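Local atomic coordinates of CRISPR-associated protein, Cse1 family (Acidimicrobium ferrooxidans, PDB entry 4H3T), a protein that probably serves as the large Cse1 subunit of a type I-E Cascade complex, helping the CRISPR RNA-guided surveillance machinery recognise invading DNA. Residues A[48-59]-A[162-170]; A[35-45]-A[207-215]. The protein carries 1 engineered substitution. One frame throughout, in Å; residues are numbered along the deposited sequence.

Contact 1: A[48-59]-A[162-170]; sequences DFPTLEPALLRL and RWLVERHAF
The methyl of Ala-55 rests against Glu-166 where two helices of the Cse1 fold, 52-59 and 162-170, cross almost squarely: the axes of these short segments pass 8.8 Å apart at 97°. A small residue at the crossing is consistent with so near an approach, Ala-55 CB lying 4.0 Å from Glu-166 CA. Larger side chains then fill the hollows around this point. Farther along helix 52-59, Val-165 of the second helix enters as a bump: CG1 set against the carbonyl of Ala-55 and CD2 of Leu-56, CG2 against Leu-59 CD2. Toward the start of helix 52-59, Leu-52 pushes CD2 over one face of the Trp-163 six-membered ring, 4.1 Å from the centroid, and the same methyl touches Glu-166 CB. Phe-49 CB reaches CH2 of that indole at 3.7 Å, the two rings inclined obliquely. At the other flank Phe-170 is a flat plate beneath Thr-51, whose CB sits 3.7 Å from the ring centroid in a CH-pi contact over the face; the ring's rim meets Pro-54 and Ala-55. Replacing Phe-170 by an alanine would probably uncover this side of Thr-51 and open a gap beside Pro-54, leaving the threonine less firmly placed for its polar bond. Next to the exposed Asp-48, water 1 donates to Asp-48 OD1 and accepts from Arg-162 NE, whose guanidinium is also held by Glu-29 and the carbonyl of Trp-17. In the buried part, the Glu-166 chain bends at chi2 (-91°), bringing its carboxylate to Thr-51, and OG1 donates to the anti lone pair of Glu-166 OE2 at 2.7 Å.

Contact 2: A[35-45]-A[207-215]; sequences IFVLAHTIVGF and GQTLRETLL
Leu-210 N donates to Ile-42 O at 2.9 Å and Arg-211 N to Ala-39 O at 3.2 Å, two backbone hydrogen bonds that join the turn and strand of 35-45 to the first residues of helix 210-215. Thr-209 CA adds a CH...O contact to the same Ile-42 oxygen. Water mediates a further link: Val-43 O accepts from water 2, which also bonds Thr-213 OG1, and from water 3, which donates as well to Gly-207 O.

The motif here is a capped helix start placed against an edge strand. Thr-209 is the N-cap, its OG1 accepting from Glu-212 N at 3.2 Å, while the preceding first-turn amides, Leu-210 N and Arg-211 N, find their acceptors across the contact. Strand 42-45, at one margin of a three-stranded antiparallel sheet, carries a classic beta bulge in which Val-43 and Gly-44 both face Arg-21.

Apolar contacts gather around Leu-210. With CG anti to the backbone N (chi1 -175°), Leu-210 extends toward 35-45, and its fork sends CD2 to Ile-35 CG1 at 3.6 Å and CD1 to Phe-45 CE2. Its CB lies beside Ile-42 CG2, the two side chains pointing the same way. One turn later, Leu-214 CD1 touches the Phe-36 ring at CE1.

Arg-211 leans its aliphatic part on the turn, CB on Ala-39 CB at 3.8 Å and CD on His-40 CB. The extended chain then carries the guanidinium beyond, to the carbonyl of Leu-80 and a cation-pi contact with Phe-86.

Overall arrangement
The centres of the two contacts lie about 17 Å apart, and the chain enters them in the order 35-45, 48-59, 162-170, 207-215: the outer pair makes contact 2 and encloses the pair of contact 1. Strand 42-45 runs on through a short connection into helix 52-68, which takes part in both neighbourhoods. Its Leu-57 supplies much of the packing between them, with CA against Phe-45 CE2 and CD1 against Leu-214 CD2, both at 3.9 Å. Farther along, Val-60 touches Phe-36 and Leu-214. Helices 157-170 and 210-217, distant in sequence, are thereby tied to one continuous early strand-and-helix unit within the Cse1 family region.

Contact 1: A[48-59]-A[162-170]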
loop_
_atom_site.group_PDB
_atom_site.type_symbol
_atom_site.label_atom_id
_atom_site.label_comp_id
_atom_site.label_asym_id
_atom_site.label_seq_id
_atom_site.Cartn_x
_atom_site.Cartn_y
_atom_site.Cartn_z
ATOM N N ASP A 48 -1.861 4.231 -13.612
ATOM C CA ASP A 48 -1.550 5.639 -13.735
ATOM C C ASP A 48 -1.500 6.391 -12.344
ATOM O O ASP A 48 -1.017 7.513 -12.254
ATOM C CB ASP A 48 -2.704 6.260 -14.656
ATOM C CG ASP A 48 -4.165 5.622 -14.619
ATOM O OD1 ASP A 48 -5.142 6.387 -14.288
ATOM O OD2 ASP A 48 -4.332 4.274 -14.892
ATOM N N PHE A 49 -2.045 5.789 -11.294
ATOM C CA PHE A 49 -2.136 6.440 -9.989
ATOM C C PHE A 49 -2.077 5.364 -8.932
ATOM O O PHE A 49 -2.673 4.323 -9.129
ATOM C CB PHE A 49 -3.431 7.293 -9.955
ATOM C CG PHE A 49 -3.458 8.189 -8.738
ATOM C CD1 PHE A 49 -2.748 9.386 -8.724
ATOM C CD2 PHE A 49 -4.022 7.747 -7.545
ATOM C CE1 PHE A 49 -2.722 10.183 -7.587
ATOM C CE2 PHE A 49 -3.939 8.507 -6.395
ATOM C CZ PHE A 49 -3.315 9.738 -6.422
ATOM N N PRO A 50 -1.327 5.578 -7.839
ATOM C CA PRO A 50 -1.032 4.476 -6.910
ATOM C C PRO A 50 -2.186 3.797 -6.215
ATOM O O PRO A 50 -2.119 2.617 -6.024
ATOM C CB PRO A 50 -0.129 5.115 -5.866
ATOM C CG PRO A 50 0.388 6.348 -6.491
ATOM C CD PRO A 50 -0.550 6.793 -7.511
ATOM N N THR A 51 -3.256 4.493 -5.940
ATOM C CA THR A 51 -4.379 3.903 -5.226
ATOM C C THR A 51 -5.145 2.935 -6.115
ATOM O O THR A 51 -5.868 2.077 -5.643
ATOM C CB THR A 51 -5.314 4.969 -4.702
ATOM O OG1 THR A 51 -5.711 5.785 -5.758
ATOM C CG2 THR A 51 -4.697 5.805 -3.660
ATOM N N LEU A 52 -5.001 3.071 -7.403
ATOM C CA LEU A 52 -5.716 2.168 -8.283
ATOM C C LEU A 52 -5.243 0.684 -8.154
ATOM O O LEU A 52 -6.020 -0.235 -8.404
ATOM C CB LEU A 52 -5.555 2.619 -9.733
ATOM C CG LEU A 52 -6.246 3.964 -10.136
ATOM C CD1 LEU A 52 -5.872 4.345 -11.606
ATOM C CD2 LEU A 52 -7.727 3.805 -10.115
ATOM N N GLU A 53 -3.965 0.455 -7.936
ATOM C CA GLU A 53 -3.457 -0.912 -7.983
ATOM C C GLU A 53 -4.003 -1.781 -6.848
ATOM O O GLU A 53 -4.554 -2.815 -7.169
ATOM C CB GLU A 53 -1.934 -0.929 -8.075
ATOM C CG GLU A 53 -1.443 -2.340 -8.332
ATOM C CD GLU A 53 0.013 -2.416 -8.726
ATOM O OE1 GLU A 53 0.586 -1.349 -9.015
ATOM O OE2 GLU A 53 0.578 -3.535 -8.775
ATOM N N PRO A 54 -3.980 -1.382 -5.571
ATOM C CA PRO A 54 -4.592 -2.238 -4.515
ATOM C C PRO A 54 -6.094 -2.443 -4.754
ATOM O O PRO A 54 -6.659 -3.513 -4.545
ATOM C CB PRO A 54 -4.352 -1.423 -3.223
ATOM C CG PRO A 54 -3.273 -0.502 -3.539
ATOM C CD PRO A 54 -3.287 -0.209 -4.987
ATOM N N ALA A 55 -6.764 -1.407 -5.232
ATOM C CA ALA A 55 -8.219 -1.470 -5.454
ATOM C C ALA A 55 -8.573 -2.437 -6.566
ATOM O O ALA A 55 -9.445 -3.311 -6.368
ATOM C CB ALA A 55 -8.761 -0.059 -5.748
ATOM N N LEU A 56 -7.844 -2.368 -7.670
ATOM C CA LEU A 56 -8.094 -3.251 -8.819
ATOM C C LEU A 56 -7.596 -4.680 -8.520
ATOM O O LEU A 56 -8.252 -5.625 -8.897
ATOM C CB LEU A 56 -7.428 -2.720 -10.076
ATOM C CG LEU A 56 -8.037 -1.387 -10.678
ATOM C CD1 LEU A 56 -7.185 -0.919 -11.833
ATOM C CD2 LEU A 56 -9.513 -1.589 -11.006
ATOM N N LEU A 57 -6.518 -4.828 -7.763
ATOM C CA LEU A 57 -6.003 -6.165 -7.396
ATOM C C LEU A 57 -7.021 -6.883 -6.537
ATOM O O LEU A 57 -7.339 -8.027 -6.816
ATOM C CB LEU A 57 -4.662 -6.092 -6.686
ATOM C CG LEU A 57 -4.095 -7.437 -6.114
ATOM C CD1 LEU A 57 -3.851 -8.444 -7.217
ATOM C CD2 LEU A 57 -2.852 -7.206 -5.357
ATOM N N ARG A 58 -7.565 -6.202 -5.508
ATOM C CA ARG A 58 -8.574 -6.801 -4.639
ATOM C C ARG A 58 -9.858 -7.125 -5.378
ATOM O O ARG A 58 -10.421 -8.176 -5.154
ATOM C CB ARG A 58 -8.829 -5.941 -3.424
ATOM C CG ARG A 58 -7.631 -6.006 -2.522
ATOM C CD ARG A 58 -7.537 -4.935 -1.521
ATOM N NE ARG A 58 -8.590 -4.959 -0.510
ATOM C CZ ARG A 58 -8.477 -5.364 0.746
ATOM N NH1 ARG A 58 -7.378 -5.988 1.156
ATOM N NH2 ARG A 58 -9.477 -5.187 1.596
ATOM N N LEU A 59 -10.261 -6.307 -6.334
ATOM C CA LEU A 59 -11.430 -6.630 -7.158
ATOM C C LEU A 59 -11.222 -7.937 -7.913
ATOM O O LEU A 59 -12.102 -8.802 -8.000
ATOM C CB LEU A 59 -11.688 -5.492 -8.173
ATOM C CG LEU A 59 -12.698 -5.845 -9.327
ATOM C CD1 LEU A 59 -14.025 -5.977 -8.760
ATOM C CD2 LEU A 59 -12.757 -4.717 -10.378
ATOM N N ARG A 162 -12.529 2.545 -13.595
ATOM C CA ARG A 162 -11.363 2.427 -12.728
ATOM C C ARG A 162 -11.512 3.316 -11.495
ATOM O O ARG A 162 -11.309 2.848 -10.372
ATOM C CB ARG A 162 -10.094 2.803 -13.458
ATOM C CG ARG A 162 -9.670 1.779 -14.463
ATOM C CD ARG A 162 -8.295 2.051 -15.013
ATOM N NE ARG A 162 -8.148 3.315 -15.716
ATOM C CZ ARG A 162 -8.188 3.498 -17.025
ATOM N NH1 ARG A 162 -8.525 2.504 -17.832
ATOM N NH2 ARG A 162 -7.977 4.702 -17.538
ATOM N N TRP A 163 -11.922 4.582 -11.694
ATOM C CA TRP A 163 -12.073 5.477 -10.569
ATOM C C TRP A 163 -13.240 5.131 -9.650
ATOM O O TRP A 163 -13.190 5.450 -8.445
ATOM C CB TRP A 163 -12.169 6.899 -10.993
ATOM C CG TRP A 163 -10.873 7.413 -11.520
ATOM C CD1 TRP A 163 -10.623 7.856 -12.787
ATOM C CD2 TRP A 163 -9.677 7.623 -10.782
ATOM N NE1 TRP A 163 -9.329 8.318 -12.875
ATOM C CE2 TRP A 163 -8.696 8.086 -11.698
ATOM C CE3 TRP A 163 -9.269 7.298 -9.473
ATOM C CZ2 TRP A 163 -7.397 8.395 -11.303
ATOM C CZ3 TRP A 163 -7.981 7.594 -9.094
ATOM C CH2 TRP A 163 -7.049 8.093 -10.020
ATOM N N LEU A 164 -14.267 4.491 -10.201
ATOM C CA LEU A 164 -15.411 4.021 -9.440
ATOM C C LEU A 164 -14.984 2.945 -8.424
ATOM O O LEU A 164 -15.336 3.033 -7.269
ATOM C CB LEU A 164 -16.454 3.483 -10.412
ATOM C CG LEU A 164 -17.677 2.814 -9.889
ATOM C CD1 LEU A 164 -18.487 3.776 -9.024
ATOM C CD2 LEU A 164 -18.523 2.317 -11.052
ATOM N N VAL A 165 -14.147 1.984 -8.869
ATOM C CA VAL A 165 -13.608 0.938 -8.061
ATOM C C VAL A 165 -12.719 1.546 -6.999
ATOM O O VAL A 165 -12.837 1.224 -5.821
ATOM C CB VAL A 165 -12.865 -0.109 -8.912
ATOM C CG1 VAL A 165 -12.187 -1.152 -7.988
ATOM C CG2 VAL A 165 -13.848 -0.823 -9.852
ATOM N N GLU A 166 -11.928 2.525 -7.377
ATOM C CA GLU A 166 -11.050 3.174 -6.427
ATOM C C GLU A 166 -11.814 3.976 -5.397
ATOM O O GLU A 166 -11.414 3.976 -4.226
ATOM C CB GLU A 166 -10.040 4.077 -7.191
ATOM C CG GLU A 166 -8.910 4.699 -6.351
ATOM C CD GLU A 166 -9.157 6.071 -5.747
ATOM O OE1 GLU A 166 -10.321 6.520 -5.771
ATOM O OE2 GLU A 166 -8.206 6.661 -5.173
ATOM N N ARG A 167 -12.885 4.691 -5.795
ATOM C CA ARG A 167 -13.544 5.605 -4.870
ATOM C C ARG A 167 -14.278 4.880 -3.751
ATOM O O ARG A 167 -14.380 5.419 -2.667
ATOM C CB ARG A 167 -14.482 6.550 -5.631
ATOM C CG ARG A 167 -15.012 7.667 -4.783
ATOM C CD ARG A 167 -13.960 8.467 -4.046
ATOM N NE ARG A 167 -14.460 9.812 -3.822
ATOM C CZ ARG A 167 -14.317 10.828 -4.649
ATOM N NH1 ARG A 167 -14.909 11.996 -4.388
ATOM N NH2 ARG A 167 -13.621 10.688 -5.769
ATOM N N HIS A 168 -14.819 3.701 -4.004
ATOM C CA HIS A 168 -15.468 2.941 -2.938
ATOM C C HIS A 168 -14.509 2.549 -1.819
ATOM O O HIS A 168 -14.925 2.424 -0.652
ATOM C CB HIS A 168 -16.071 1.666 -3.475
ATOM C CG HIS A 168 -17.414 1.822 -4.078
ATOM N ND1 HIS A 168 -18.514 2.046 -3.302
ATOM C CD2 HIS A 168 -17.773 1.884 -5.388
ATOM C CE1 HIS A 168 -19.536 2.110 -4.147
ATOM N NE2 HIS A 168 -19.125 2.061 -5.417
ATOM N N ALA A 169 -13.218 2.413 -2.145
ATOM C CA ALA A 169 -12.159 1.964 -1.224
ATOM C C ALA A 169 -11.334 3.108 -0.621
ATOM O O ALA A 169 -10.788 2.930 0.447
ATOM C CB ALA A 169 -11.213 1.018 -2.011
ATOM N N PHE A 170 -11.112 4.215 -1.360
ATOM C CA PHE A 170 -10.173 5.257 -0.964
ATOM C C PHE A 170 -10.827 6.637 -0.792
ATOM O O PHE A 170 -10.125 7.595 -0.672
ATOM C CB PHE A 170 -9.040 5.374 -2.018
ATOM C CG PHE A 170 -7.948 4.352 -1.859
ATOM C CD1 PHE A 170 -6.929 4.556 -0.959
ATOM C CD2 PHE A 170 -7.893 3.227 -2.681
ATOM C CE1 PHE A 170 -5.871 3.640 -0.833
ATOM C CE2 PHE A 170 -6.809 2.315 -2.573
ATOM C CZ PHE A 170 -5.812 2.543 -1.645
HETATM O O HOH W 1 -7.766 5.670 -14.260
#

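Contact 2: A[35-45]-A[207-215]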
loop_
_atom_site.group_PDB
_atom_site.type_symbol
_atom_site.label_atom_id
_atom_site.label_comp_id
_atom_site.label_asym_id
_atom_site.label_seq_id
_atom_site.Cartn_x
_atom_site.Cartn_y
_atom_site.Cartn_z
ATOM N N ILE A 35 -8.183 -10.486 -18.570
ATOM C CA ILE A 35 -7.190 -10.407 -17.495
ATOM C C ILE A 35 -7.000 -11.827 -16.821
ATOM O O ILE A 35 -5.895 -12.155 -16.405
ATOM C CB ILE A 35 -7.492 -9.245 -16.499
ATOM C CG1 ILE A 35 -6.163 -8.644 -15.976
ATOM C CG2 ILE A 35 -8.413 -9.660 -15.409
ATOM C CD1 ILE A 35 -6.247 -7.570 -15.011
ATOM N N PHE A 36 -8.019 -12.678 -16.831
ATOM C CA PHE A 36 -7.934 -14.031 -16.302
ATOM C C PHE A 36 -7.394 -14.978 -17.357
ATOM O O PHE A 36 -6.458 -15.708 -17.099
ATOM C CB PHE A 36 -9.329 -14.486 -15.815
ATOM C CG PHE A 36 -9.544 -13.962 -14.427
ATOM C CD1 PHE A 36 -8.947 -14.580 -13.344
ATOM C CD2 PHE A 36 -10.326 -12.835 -14.202
ATOM C CE1 PHE A 36 -9.115 -14.089 -12.079
ATOM C CE2 PHE A 36 -10.451 -12.305 -12.925
ATOM C CZ PHE A 36 -9.866 -12.955 -11.867
ATOM N N VAL A 37 -7.958 -14.941 -18.557
ATOM C CA VAL A 37 -7.544 -15.869 -19.634
ATOM C C VAL A 37 -6.059 -15.653 -19.964
ATOM O O VAL A 37 -5.336 -16.629 -20.124
ATOM C CB VAL A 37 -8.449 -15.713 -20.882
ATOM C CG1 VAL A 37 -7.931 -16.573 -22.064
ATOM C CG2 VAL A 37 -9.872 -16.105 -20.521
ATOM N N LEU A 38 -5.601 -14.391 -19.945
ATOM C CA LEU A 38 -4.219 -14.057 -20.321
ATOM C C LEU A 38 -3.293 -13.763 -19.136
ATOM O O LEU A 38 -2.164 -13.311 -19.354
ATOM C CB LEU A 38 -4.255 -12.846 -21.263
ATOM C CG LEU A 38 -5.106 -12.968 -22.532
ATOM C CD1 LEU A 38 -5.060 -11.685 -23.316
ATOM C CD2 LEU A 38 -4.652 -14.095 -23.394
ATOM N N ALA A 39 -3.718 -14.062 -17.889
ATOM C CA ALA A 39 -2.935 -13.744 -16.692
ATOM C C ALA A 39 -1.493 -14.289 -16.709
ATOM O O ALA A 39 -0.588 -13.604 -16.266
ATOM C CB ALA A 39 -3.652 -14.253 -15.455
ATOM N N HIS A 40 -1.257 -15.458 -17.322
ATOM C CA HIS A 40 0.082 -16.053 -17.422
ATOM C C HIS A 40 0.989 -15.338 -18.466
ATOM O O HIS A 40 2.174 -15.636 -18.537
ATOM C CB HIS A 40 -0.039 -17.536 -17.764
ATOM C CG HIS A 40 -0.718 -17.787 -19.073
ATOM N ND1 HIS A 40 -2.035 -17.405 -19.290
ATOM C CD2 HIS A 40 -0.218 -18.303 -20.220
ATOM C CE1 HIS A 40 -2.300 -17.745 -20.550
ATOM N NE2 HIS A 40 -1.246 -18.308 -21.134
ATOM N N THR A 41 0.427 -14.439 -19.293
ATOM C CA THR A 41 1.171 -13.700 -20.349
ATOM C C THR A 41 1.403 -12.240 -19.913
ATOM O O THR A 41 2.055 -11.471 -20.619
ATOM C CB THR A 41 0.400 -13.724 -21.702
ATOM O OG1 THR A 41 -0.702 -12.815 -21.656
ATOM C CG2 THR A 41 -0.068 -15.102 -22.109
ATOM N N ILE A 42 0.832 -11.857 -18.765
ATOM C CA ILE A 42 0.892 -10.484 -18.233
ATOM C C ILE A 42 1.877 -10.397 -17.126
ATOM O O ILE A 42 1.906 -11.276 -16.270
ATOM C CB ILE A 42 -0.552 -10.088 -17.770
ATOM C CG1 ILE A 42 -1.499 -10.044 -19.016
ATOM C CG2 ILE A 42 -0.575 -8.799 -16.998
ATOM C CD1 ILE A 42 -3.028 -9.951 -18.669
ATOM N N VAL A 43 2.695 -9.339 -17.132
ATOM C CA VAL A 43 3.646 -9.029 -16.060
ATOM C C VAL A 43 2.865 -8.588 -14.838
ATOM O O VAL A 43 3.035 -9.113 -13.731
ATOM C CB VAL A 43 4.694 -7.946 -16.480
ATOM C CG1 VAL A 43 5.607 -7.518 -15.298
ATOM C CG2 VAL A 43 5.560 -8.469 -17.614
ATOM N N GLY A 44 1.995 -7.633 -15.060
ATOM C CA GLY A 44 1.169 -7.072 -14.009
ATOM C C GLY A 44 0.403 -5.863 -14.445
ATOM O O GLY A 44 0.381 -5.517 -15.626
ATOM N N PHE A 45 -0.264 -5.247 -13.468
ATOM C CA PHE A 45 -1.003 -4.013 -13.641
ATOM C C PHE A 45 -0.078 -2.919 -14.080
ATOM O O PHE A 45 1.054 -2.946 -13.725
ATOM C CB PHE A 45 -1.706 -3.594 -12.346
ATOM C CG PHE A 45 -2.944 -4.398 -12.056
ATOM C CD1 PHE A 45 -4.077 -4.268 -12.850
ATOM C CD2 PHE A 45 -2.988 -5.275 -10.977
ATOM C CE1 PHE A 45 -5.217 -5.036 -12.587
ATOM C CE2 PHE A 45 -4.108 -6.066 -10.748
ATOM C CZ PHE A 45 -5.212 -5.928 -11.523
ATOM N N GLY A 207 4.366 -11.260 -7.884
ATOM C CA GLY A 207 5.204 -12.257 -8.538
ATOM C C GLY A 207 5.727 -11.736 -9.871
ATOM O O GLY A 207 5.697 -10.539 -10.108
ATOM N N GLN A 208 6.141 -12.635 -10.764
ATOM C CA GLN A 208 6.728 -12.330 -12.090
ATOM C C GLN A 208 5.674 -12.225 -13.218
ATOM O O GLN A 208 5.924 -11.626 -14.270
ATOM C CB GLN A 208 7.750 -13.413 -12.447
ATOM C CG GLN A 208 9.064 -13.252 -11.626
ATOM C CD GLN A 208 9.977 -14.447 -11.773
ATOM O OE1 GLN A 208 10.411 -15.032 -10.774
ATOM N NE2 GLN A 208 10.276 -14.865 -13.012
ATOM N N THR A 209 4.498 -12.795 -12.983
ATOM C CA THR A 209 3.356 -12.658 -13.844
ATOM C C THR A 209 2.169 -12.334 -12.971
ATOM O O THR A 209 2.204 -12.550 -11.734
ATOM C CB THR A 209 3.133 -13.943 -14.657
ATOM O OG1 THR A 209 2.667 -14.936 -13.766
ATOM C CG2 THR A 209 4.363 -14.435 -15.396
ATOM N N LEU A 210 1.081 -11.871 -13.600
ATOM C CA LEU A 210 -0.159 -11.596 -12.894
ATOM C C LEU A 210 -0.771 -12.860 -12.360
ATOM O O LEU A 210 -1.310 -12.843 -11.289
ATOM C CB LEU A 210 -1.174 -10.901 -13.798
ATOM C CG LEU A 210 -2.477 -10.464 -13.126
ATOM C CD1 LEU A 210 -2.230 -9.516 -11.934
ATOM C CD2 LEU A 210 -3.368 -9.821 -14.117
ATOM N N ARG A 211 -0.627 -13.976 -13.059
ATOM C CA ARG A 211 -1.157 -15.247 -12.571
ATOM C C ARG A 211 -0.458 -15.650 -11.280
ATOM O O ARG A 211 -1.143 -16.038 -10.337
ATOM C CB ARG A 211 -1.028 -16.343 -13.623
ATOM C CG ARG A 211 -1.585 -17.641 -13.155
ATOM C CD ARG A 211 -1.851 -18.574 -14.314
ATOM N NE ARG A 211 -2.687 -19.675 -13.843
ATOM C CZ ARG A 211 -2.254 -20.724 -13.153
ATOM N NH1 ARG A 211 -0.963 -20.855 -12.864
ATOM N NH2 ARG A 211 -3.108 -21.640 -12.732
ATOM N N GLU A 212 0.873 -15.495 -11.202
ATOM C CA GLU A 212 1.634 -15.748 -9.961
ATOM C C GLU A 212 1.200 -14.831 -8.843
ATOM O O GLU A 212 0.987 -15.283 -7.734
ATOM C CB GLU A 212 3.131 -15.528 -10.140
ATOM C CG GLU A 212 3.857 -16.527 -10.984
ATOM C CD GLU A 212 5.363 -16.327 -10.928
ATOM O OE1 GLU A 212 5.848 -15.495 -10.119
ATOM O OE2 GLU A 212 6.057 -17.004 -11.717
ATOM N N THR A 213 1.080 -13.523 -9.131
ATOM C CA THR A 213 0.602 -12.523 -8.165
ATOM C C THR A 213 -0.757 -12.892 -7.617
ATOM O O THR A 213 -0.981 -12.818 -6.418
ATOM C CB THR A 213 0.526 -11.140 -8.835
ATOM O OG1 THR A 213 1.853 -10.781 -9.220
ATOM C CG2 THR A 213 -0.119 -10.066 -7.956
ATOM N N LEU A 214 -1.672 -13.274 -8.489
ATOM C CA LEU A 214 -3.003 -13.661 -8.029
ATOM C C LEU A 214 -2.940 -14.896 -7.129
ATOM O O LEU A 214 -3.485 -14.856 -6.035
ATOM C CB LEU A 214 -3.924 -13.918 -9.194
ATOM C CG LEU A 214 -4.312 -12.682 -10.021
ATOM C CD1 LEU A 214 -5.133 -13.144 -11.246
ATOM C CD2 LEU A 214 -5.083 -11.626 -9.204
ATOM N N LEU A 215 -2.163 -15.877 -7.492
ATOM C CA LEU A 215 -2.010 -17.081 -6.654
ATOM C C LEU A 215 -1.277 -16.815 -5.322
ATOM O O LEU A 215 -1.690 -17.387 -4.300
ATOM C CB LEU A 215 -1.329 -18.181 -7.430
ATOM C CG LEU A 215 -2.177 -18.730 -8.636
ATOM C CD1 LEU A 215 -1.434 -19.791 -9.359
ATOM C CD2 LEU A 215 -3.507 -19.307 -8.183
HETATM O O HOH W 2 1.568 -9.062 -11.364
HETATM O O HOH W 3 5.304 -8.778 -12.060
#